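Local coordinates for chemotaxis protein CheX (Desulfovibrio desulfuricans subsp. desulfuricans str. G20, PDB 3HM4) that probably dephosphorylates the phosphorylated response regulator CheY in bacterial chemotaxis signalling, as do other phosphatases of the CheX family, at residues A48-K56 / G111-P119; I70-G78 / D87-V95. All coordinates share one frame; numbering follows the deposited sequence. Where two conformers were deposited one is given.

Contact 1: A48-K56 / G111-P119; sequences AVVGITGHK and GMTFQGATP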
loop_
_atom_site.group_PDB
_atom_site.type_symbol
_atom_site.label_atom_id
_atom_site.label_comp_id
_atom_site.label_asym_id
_atom_site.label_seq_id
_atom_site.Cartn_x
_atom_site.Cartn_y
_atom_site.Cartn_z
ATOM N N ALA A 48 6.277 -2.433 3.149
ATOM C CA ALA A 48 5.491 -3.105 2.118
ATOM C C ALA A 48 4.073 -3.209 2.617
ATOM O O ALA A 48 3.843 -3.273 3.827
ATOM C CB ALA A 48 6.047 -4.448 1.737
ATOM N N VAL A 49 3.130 -3.253 1.689
ATOM C CA VAL A 49 1.729 -3.302 2.040
ATOM C C VAL A 49 0.980 -4.106 1.011
ATOM O O VAL A 49 1.296 -4.025 -0.181
ATOM C CB VAL A 49 1.135 -1.881 2.235
ATOM C CG1 VAL A 49 1.227 -1.028 0.977
ATOM C CG2 VAL A 49 -0.297 -1.940 2.770
ATOM N N VAL A 50 -0.038 -4.834 1.464
ATOM C CA VAL A 50 -0.837 -5.685 0.586
ATOM C C VAL A 50 -2.257 -5.760 1.088
ATOM O O VAL A 50 -2.489 -6.058 2.245
ATOM C CB VAL A 50 -0.207 -7.106 0.391
ATOM C CG1 VAL A 50 -0.086 -7.938 1.717
ATOM C CG2 VAL A 50 -0.960 -7.882 -0.692
ATOM N N GLY A 51 -3.195 -5.481 0.185
ATOM C CA GLY A 51 -4.601 -5.514 0.558
ATOM C C GLY A 51 -5.171 -6.924 0.561
ATOM O O GLY A 51 -4.709 -7.807 -0.177
ATOM N N ILE A 52 -6.183 -7.125 1.402
ATOM C CA ILE A 52 -6.924 -8.388 1.467
ATOM C C ILE A 52 -8.407 -8.068 1.424
ATOM O O ILE A 52 -8.876 -7.032 1.926
ATOM C CB ILE A 52 -6.500 -9.248 2.694
ATOM C CG1 ILE A 52 -6.842 -8.589 4.021
ATOM C CG2 ILE A 52 -4.993 -9.571 2.586
ATOM C CD1 ILE A 52 -6.512 -9.502 5.222
ATOM N N THR A 53 -9.167 -9.005 0.859
ATOM C CA THR A 53 -10.622 -8.851 0.725
ATOM C C THR A 53 -11.322 -10.162 1.139
ATOM O O THR A 53 -10.804 -11.245 0.950
ATOM C CB THR A 53 -11.009 -8.473 -0.691
ATOM O OG1 THR A 53 -10.673 -9.539 -1.586
ATOM C CG2 THR A 53 -10.314 -7.156 -1.153
ATOM N N GLY A 54 -12.522 -10.028 1.668
ATOM C CA GLY A 54 -13.304 -11.207 2.129
ATOM C C GLY A 54 -14.521 -10.758 2.871
ATOM O O GLY A 54 -15.059 -9.762 2.491
ATOM N N HIS A 55 -14.902 -11.437 3.972
ATOM C CA HIS A 55 -16.082 -11.006 4.752
ATOM C C HIS A 55 -15.950 -9.587 5.294
ATOM O O HIS A 55 -16.943 -8.855 5.434
ATOM C CB HIS A 55 -16.490 -12.019 5.854
ATOM C CG HIS A 55 -15.593 -12.012 7.057
ATOM N ND1 HIS A 55 -14.363 -12.633 7.080
ATOM C CD2 HIS A 55 -15.766 -11.481 8.297
ATOM C CE1 HIS A 55 -13.808 -12.467 8.265
ATOM N NE2 HIS A 55 -14.627 -11.761 9.023
ATOM N N LYS A 56 -14.702 -9.229 5.579
ATOM C CA LYS A 56 -14.215 -7.921 5.862
ATOM C C LYS A 56 -13.017 -7.674 4.883
ATOM O O LYS A 56 -12.426 -8.585 4.353
ATOM C CB LYS A 56 -13.751 -7.871 7.305
ATOM C CG LYS A 56 -14.870 -7.898 8.290
ATOM C CD LYS A 56 -14.378 -7.960 9.706
ATOM C CE LYS A 56 -15.481 -8.006 10.748
ATOM N NZ LYS A 56 -14.885 -8.187 12.104
ATOM N N GLY A 111 -11.988 -20.843 8.900
ATOM C CA GLY A 111 -13.288 -20.614 8.255
ATOM C C GLY A 111 -13.482 -19.257 7.628
ATOM O O GLY A 111 -14.623 -18.881 7.324
HETATM N N MSE A 112 -12.387 -18.521 7.379
HETATM C CA MSE A 112 -12.457 -17.176 6.791
HETATM C C MSE A 112 -11.575 -17.094 5.551
HETATM O O MSE A 112 -10.353 -17.022 5.675
HETATM C CB MSE A 112 -12.043 -16.140 7.820
HETATM C CG MSE A 112 -12.960 -16.086 9.016
HETATM SE SE MSE A 112 -12.377 -14.931 10.403
HETATM C CE MSE A 112 -11.083 -16.076 11.157
ATOM N N THR A 113 -12.201 -17.072 4.386
ATOM C CA THR A 113 -11.520 -16.984 3.117
ATOM C C THR A 113 -11.282 -15.524 2.731
ATOM O O THR A 113 -12.221 -14.736 2.626
ATOM C CB THR A 113 -12.317 -17.674 1.988
ATOM O OG1 THR A 113 -12.438 -19.073 2.313
ATOM C CG2 THR A 113 -11.627 -17.529 0.642
ATOM N N PHE A 114 -10.011 -15.213 2.449
ATOM C CA PHE A 114 -9.611 -13.907 1.972
ATOM C C PHE A 114 -8.811 -14.027 0.682
ATOM O O PHE A 114 -7.991 -14.945 0.549
ATOM C CB PHE A 114 -8.701 -13.206 2.975
ATOM C CG PHE A 114 -9.381 -12.782 4.226
ATOM C CD1 PHE A 114 -9.447 -13.623 5.332
ATOM C CD2 PHE A 114 -9.931 -11.505 4.335
ATOM C CE1 PHE A 114 -10.076 -13.218 6.509
ATOM C CE2 PHE A 114 -10.554 -11.110 5.516
ATOM C CZ PHE A 114 -10.619 -11.973 6.603
ATOM N N GLN A 115 -9.032 -13.103 -0.247
ATOM C CA GLN A 115 -8.201 -12.952 -1.432
ATOM C C GLN A 115 -7.127 -11.921 -1.112
ATOM O O GLN A 115 -7.327 -11.042 -0.260
ATOM C CB GLN A 115 -8.996 -12.501 -2.655
ATOM C CG GLN A 115 -10.119 -13.482 -3.027
ATOM C CD GLN A 115 -9.643 -14.906 -3.268
ATOM O OE1 GLN A 115 -8.574 -15.133 -3.859
ATOM N NE2 GLN A 115 -10.445 -15.890 -2.808
ATOM N N GLY A 116 -6.034 -11.997 -1.848
ATOM C CA GLY A 116 -4.912 -11.098 -1.675
ATOM C C GLY A 116 -4.597 -10.334 -2.950
ATOM O O GLY A 116 -4.570 -10.900 -4.047
ATOM N N ALA A 117 -4.395 -9.030 -2.805
ATOM C CA ALA A 117 -4.018 -8.154 -3.869
ATOM C C ALA A 117 -2.508 -8.250 -4.120
ATOM O O ALA A 117 -1.805 -9.031 -3.492
ATOM C CB ALA A 117 -4.456 -6.718 -3.501
ATOM N N THR A 118 -2.013 -7.465 -5.058
ATOM C CA THR A 118 -0.566 -7.428 -5.316
ATOM C C THR A 118 0.083 -6.452 -4.310
ATOM O O THR A 118 -0.481 -5.378 -4.018
ATOM C CB THR A 118 -0.272 -6.996 -6.774
ATOM O OG1 THR A 118 -0.982 -5.786 -7.069
ATOM C CG2 THR A 118 -0.666 -8.107 -7.767
ATOM N N PRO A 119 1.259 -6.808 -3.772
ATOM C CA PRO A 119 1.916 -5.878 -2.848
ATOM C C PRO A 119 2.521 -4.659 -3.531
ATOM O O PRO A 119 2.761 -4.649 -4.729
ATOM C CB PRO A 119 3.050 -6.726 -2.221
ATOM C CG PRO A 119 2.693 -8.139 -2.551
ATOM C CD PRO A 119 1.981 -8.095 -3.855
HETATM O O HOH W 1 -13.831 -13.998 4.791
#

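Contact 2: I70-G78 / D87-V95; sequences IAVVKAMLG and DTKDAVGEV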
loop_
_atom_site.group_PDB
_atom_site.type_symbol
_atom_site.label_atom_id
_atom_site.label_comp_id
_atom_site.label_asym_id
_atom_site.label_seq_id
_atom_site.Cartn_x
_atom_site.Cartn_y
_atom_site.Cartn_z
ATOM N N ILE A 70 17.980 -4.163 4.941
ATOM C CA ILE A 70 19.257 -4.538 4.275
ATOM C C ILE A 70 19.624 -5.995 4.562
ATOM O O ILE A 70 19.980 -6.753 3.636
ATOM C CB ILE A 70 20.392 -3.589 4.666
ATOM C CG1 ILE A 70 20.144 -2.195 4.054
ATOM C CG2 ILE A 70 21.749 -4.141 4.179
ATOM C CD1 ILE A 70 21.082 -1.090 4.515
ATOM N N ALA A 71 19.467 -6.412 5.815
ATOM C CA ALA A 71 19.792 -7.816 6.194
ATOM C C ALA A 71 18.904 -8.842 5.460
ATOM O O ALA A 71 19.371 -9.913 5.049
ATOM C CB ALA A 71 19.721 -8.021 7.704
ATOM N N VAL A 72 17.625 -8.503 5.293
ATOM C CA VAL A 72 16.693 -9.366 4.572
ATOM C C VAL A 72 17.112 -9.497 3.106
ATOM O O VAL A 72 17.191 -10.613 2.580
ATOM C CB VAL A 72 15.242 -8.879 4.687
ATOM C CG1 VAL A 72 14.310 -9.597 3.737
ATOM C CG2 VAL A 72 14.791 -8.964 6.135
ATOM N N VAL A 73 17.417 -8.376 2.473
ATOM C CA VAL A 73 17.832 -8.353 1.072
ATOM C C VAL A 73 19.144 -9.166 0.903
ATOM O O VAL A 73 19.261 -9.964 -0.037
ATOM C CB VAL A 73 17.979 -6.909 0.517
ATOM C CG1 VAL A 73 18.669 -6.908 -0.859
ATOM C CG2 VAL A 73 16.610 -6.210 0.477
ATOM N N LYS A 74 20.102 -8.988 1.822
ATOM C CA LYS A 74 21.365 -9.731 1.760
ATOM C C LYS A 74 21.152 -11.229 1.994
ATOM O O LYS A 74 21.798 -12.086 1.338
ATOM C CB LYS A 74 22.389 -9.155 2.742
ATOM C CG LYS A 74 22.926 -7.828 2.331
ATOM C CD LYS A 74 24.001 -7.318 3.260
ATOM C CE LYS A 74 24.572 -6.019 2.745
ATOM N NZ LYS A 74 25.771 -5.593 3.503
ATOM N N ALA A 75 20.307 -11.590 2.949
ATOM C CA ALA A 75 20.022 -13.004 3.226
ATOM C C ALA A 75 19.362 -13.705 2.036
ATOM O O ALA A 75 19.756 -14.831 1.688
ATOM C CB ALA A 75 19.181 -13.169 4.467
HETATM N N MSE A 76 18.465 -13.009 1.345
HETATM C CA MSE A 76 17.713 -13.596 0.243
HETATM C C MSE A 76 18.415 -13.619 -1.089
HETATM O O MSE A 76 18.240 -14.578 -1.844
HETATM C CB MSE A 76 16.378 -12.886 0.094
HETATM C CG MSE A 76 15.540 -13.176 1.293
HETATM SE SE MSE A 76 13.903 -12.271 1.239
HETATM C CE MSE A 76 13.024 -13.287 -0.231
ATOM N N LEU A 77 19.189 -12.579 -1.379
ATOM C CA LEU A 77 19.872 -12.421 -2.637
ATOM C C LEU A 77 21.390 -12.379 -2.549
ATOM O O LEU A 77 22.032 -12.427 -3.605
ATOM C CB LEU A 77 19.297 -11.209 -3.361
ATOM C CG LEU A 77 17.790 -11.278 -3.675
ATOM C CD1 LEU A 77 17.203 -9.932 -4.104
ATOM C CD2 LEU A 77 17.570 -12.328 -4.770
ATOM N N GLY A 78 21.971 -12.418 -1.344
ATOM C CA GLY A 78 23.439 -12.469 -1.144
ATOM C C GLY A 78 24.050 -11.217 -0.520
ATOM O O GLY A 78 23.569 -10.090 -0.745
ATOM N N ASP A 87 16.623 -4.877 -5.769
ATOM C CA ASP A 87 16.702 -6.049 -4.912
ATOM C C ASP A 87 15.771 -5.914 -3.701
ATOM O O ASP A 87 15.208 -6.923 -3.269
ATOM C CB ASP A 87 18.150 -6.357 -4.511
ATOM C CG ASP A 87 19.050 -6.734 -5.680
ATOM O OD1 ASP A 87 18.552 -7.065 -6.758
ATOM O OD2 ASP A 87 20.267 -6.649 -5.459
ATOM N N THR A 88 15.636 -4.693 -3.187
ATOM C CA THR A 88 14.672 -4.430 -2.102
ATOM C C THR A 88 13.238 -4.679 -2.583
ATOM O O THR A 88 12.478 -5.377 -1.920
ATOM C CB THR A 88 14.833 -3.014 -1.489
ATOM O OG1 THR A 88 16.145 -2.961 -0.947
ATOM C CG2 THR A 88 13.813 -2.747 -0.389
ATOM N N LYS A 89 12.888 -4.138 -3.739
ATOM C CA LYS A 89 11.581 -4.370 -4.335
ATOM C C LYS A 89 11.321 -5.867 -4.474
ATOM O O LYS A 89 10.286 -6.377 -4.041
ATOM C CB LYS A 89 11.499 -3.705 -5.694
ATOM C CG LYS A 89 10.223 -3.960 -6.461
ATOM C CD LYS A 89 10.228 -3.271 -7.832
ATOM C CE LYS A 89 8.920 -3.541 -8.547
ATOM N NZ LYS A 89 8.750 -2.643 -9.712
ATOM N N ASP A 90 12.271 -6.572 -5.083
ATOM C CA ASP A 90 12.091 -7.991 -5.339
ATOM C C ASP A 90 12.022 -8.860 -4.077
ATOM O O ASP A 90 11.118 -9.704 -3.915
ATOM C CB ASP A 90 13.164 -8.549 -6.289
ATOM C CG ASP A 90 13.032 -8.030 -7.712
ATOM O OD1 ASP A 90 11.935 -7.587 -8.137
ATOM O OD2 ASP A 90 14.069 -8.048 -8.427
ATOM N N ALA A 91 12.963 -8.639 -3.161
ATOM C CA ALA A 91 13.069 -9.467 -1.944
ATOM C C ALA A 91 11.924 -9.184 -0.972
ATOM O O ALA A 91 11.228 -10.094 -0.510
ATOM C CB ALA A 91 14.422 -9.236 -1.235
ATOM N N VAL A 92 11.704 -7.904 -0.681
ATOM C CA VAL A 92 10.626 -7.535 0.253
ATOM C C VAL A 92 9.273 -7.810 -0.375
ATOM O O VAL A 92 8.342 -8.217 0.324
ATOM C CB VAL A 92 10.788 -6.090 0.785
ATOM C CG1 VAL A 92 9.551 -5.661 1.633
ATOM C CG2 VAL A 92 12.104 -5.984 1.569
ATOM N N GLY A 93 9.172 -7.608 -1.685
ATOM C CA GLY A 93 7.925 -7.920 -2.380
ATOM C C GLY A 93 7.568 -9.403 -2.278
ATOM O O GLY A 93 6.410 -9.755 -2.028
ATOM N N GLU A 94 8.571 -10.271 -2.420
ATOM C CA GLU A 94 8.305 -11.703 -2.280
ATOM C C GLU A 94 7.943 -12.082 -0.859
ATOM O O GLU A 94 7.022 -12.867 -0.631
ATOM C CB GLU A 94 9.473 -12.534 -2.793
ATOM C CG GLU A 94 9.222 -14.053 -2.691
ATOM C CD GLU A 94 7.983 -14.561 -3.481
ATOM O OE1 GLU A 94 7.581 -13.948 -4.497
ATOM O OE2 GLU A 94 7.409 -15.621 -3.104
ATOM N N VAL A 95 8.685 -11.549 0.109
ATOM C CA VAL A 95 8.358 -11.750 1.529
ATOM C C VAL A 95 6.883 -11.389 1.782
ATOM O O VAL A 95 6.158 -12.118 2.452
ATOM C CB VAL A 95 9.285 -10.905 2.459
ATOM C CG1 VAL A 95 8.723 -10.771 3.900
ATOM C CG2 VAL A 95 10.696 -11.535 2.425
#

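Contact 1: A48-K56 / G111-P119
The carbonyl oxygen of T53 is gripped by two groups of segment 111-119: Q115 N donates a hydrogen bond to T53 O at 2.8 Å, in the carbonyl plane, and F114 CA adds a CA-H...O contact to T53 O at 3.1 Å. The return bond, T53 N to Q115 O at 3.0 Å, completes an antiparallel hydrogen-bonded pair, and I52 CA leans on the same Q115 oxygen. I52 and G116 form the adjoining non-hydrogen-bonded pair; beyond them A117 N meets G51 O at 2.9 Å in an almost linear bond (177°). V50 projects its CG2, anti to the backbone N, against A117 O at 3.1 Å, a tight fit for a methyl group, while its CB packs on P119.

F114 fills the other end. K56 O lies at the edge of its ring, near the plane, 3.4 Å from F114 CE2, and I52 CD1 approaches obliquely. The H55 ring is turned 56° from that of F114, with H55 CE1 3.6 Å from F114 CZ; the selenium of M112, a selenomethionine, also reaches CE1 obliquely. One water ties this turn together: it accepts from H55 N, donates to T113 O, bonds H55 ND1 at the imidazole edge and sits above the centre of a face of F114.

An unidentified molecule, probably from the crystallisation liquor, hydrogen-bonds to G51 N and T118 O. The pairing joins strand 47-53 to 115-123, one of the two outermost strands of the six-stranded sheet within the chain. Strand 58-64 flanks 47-53 on its other side, L155 of strand 149-155 packs against I52 and F114, and helix 84-109 covers A48, V50 and P119. The second subunit adjoins too: T53 OG1 hydrogen-bonds T53 OG1 of that chain.

Contact 2: I70-G78 / D87-V95
V73 crosses the side chains of D87 and T88 at about a right angle, and the two branches of the valine divide the work. With CG1 anti to the backbone N (chi1 169°), V73 CG1 packs on D87 CB at 3.7 Å, while V73 CG2 turns to the next residue and touches T88 OG1 at 3.6 Å. The contact is van der Waals only; T88 OG1 hydrogen-bonds I84 O, one turn back in its own helix. L77 lies obliquely across D87, with L77 CD1 3.7 Å from D87 CB and near D87 O. The carboxylate of D87 is anchored by OD2 to D83 N.

A91, small and pointing at the partner helix, is met by V73, M76 and L77 together, and its CB lies 4.1 Å from both V73 CG2 and L77 CD1. M76 is a selenomethionine modelled in two conformers; in the one described, the bend at chi3 (70°) leans CE toward A91 O, while SE lies 3.5 Å from V95 CG2, the two side chains crossing obliquely. V72 CG1 closes the row against V95 CG2 at 4.3 Å.

No hydrogen bond crosses the interface; the contact is van der Waals packing, and the axes of segments 70-77 and 87-95 approach to 9.2 Å and run at 88° to each other, which confines it to a compact patch. Helix 66-77 ends here, with G78 taking a positive phi, whereas helix 84-109 continues and carries E94, spaced from the asparagine three residues on as in the E-x-x-N motif of CheC-like phosphatases. Helix 10-25 lies against both, L21 touching V72 and V95, and M24 packing on M76. On another side T88 and K89 reach M123 of strand 115-123, and K89 NZ hydrogen-bonds N40 O of the second subunit.

How the contacts relate
Both contacts are partly buried, but contact 1 is strand pairing with backbone hydrogen bonds and a water-bridged, exposed turn, whereas contact 2 relies on van der Waals packing, mostly apolar, with no hydrogen bond across it. Contact 2 lies within the loop that contact 1 closes, and helix 84-109 leads into strand 115-123, so the two share a border: A48 CB packs on V92 CG1 at 3.7 Å, and P119 CG lies near G93 O. The same helix thus rests on the sheet with one side and on helix 66-77 with another. Both contacts border the second subunit, contact 1 through its strands and contact 2 through K89, which takes no part in the helix packing.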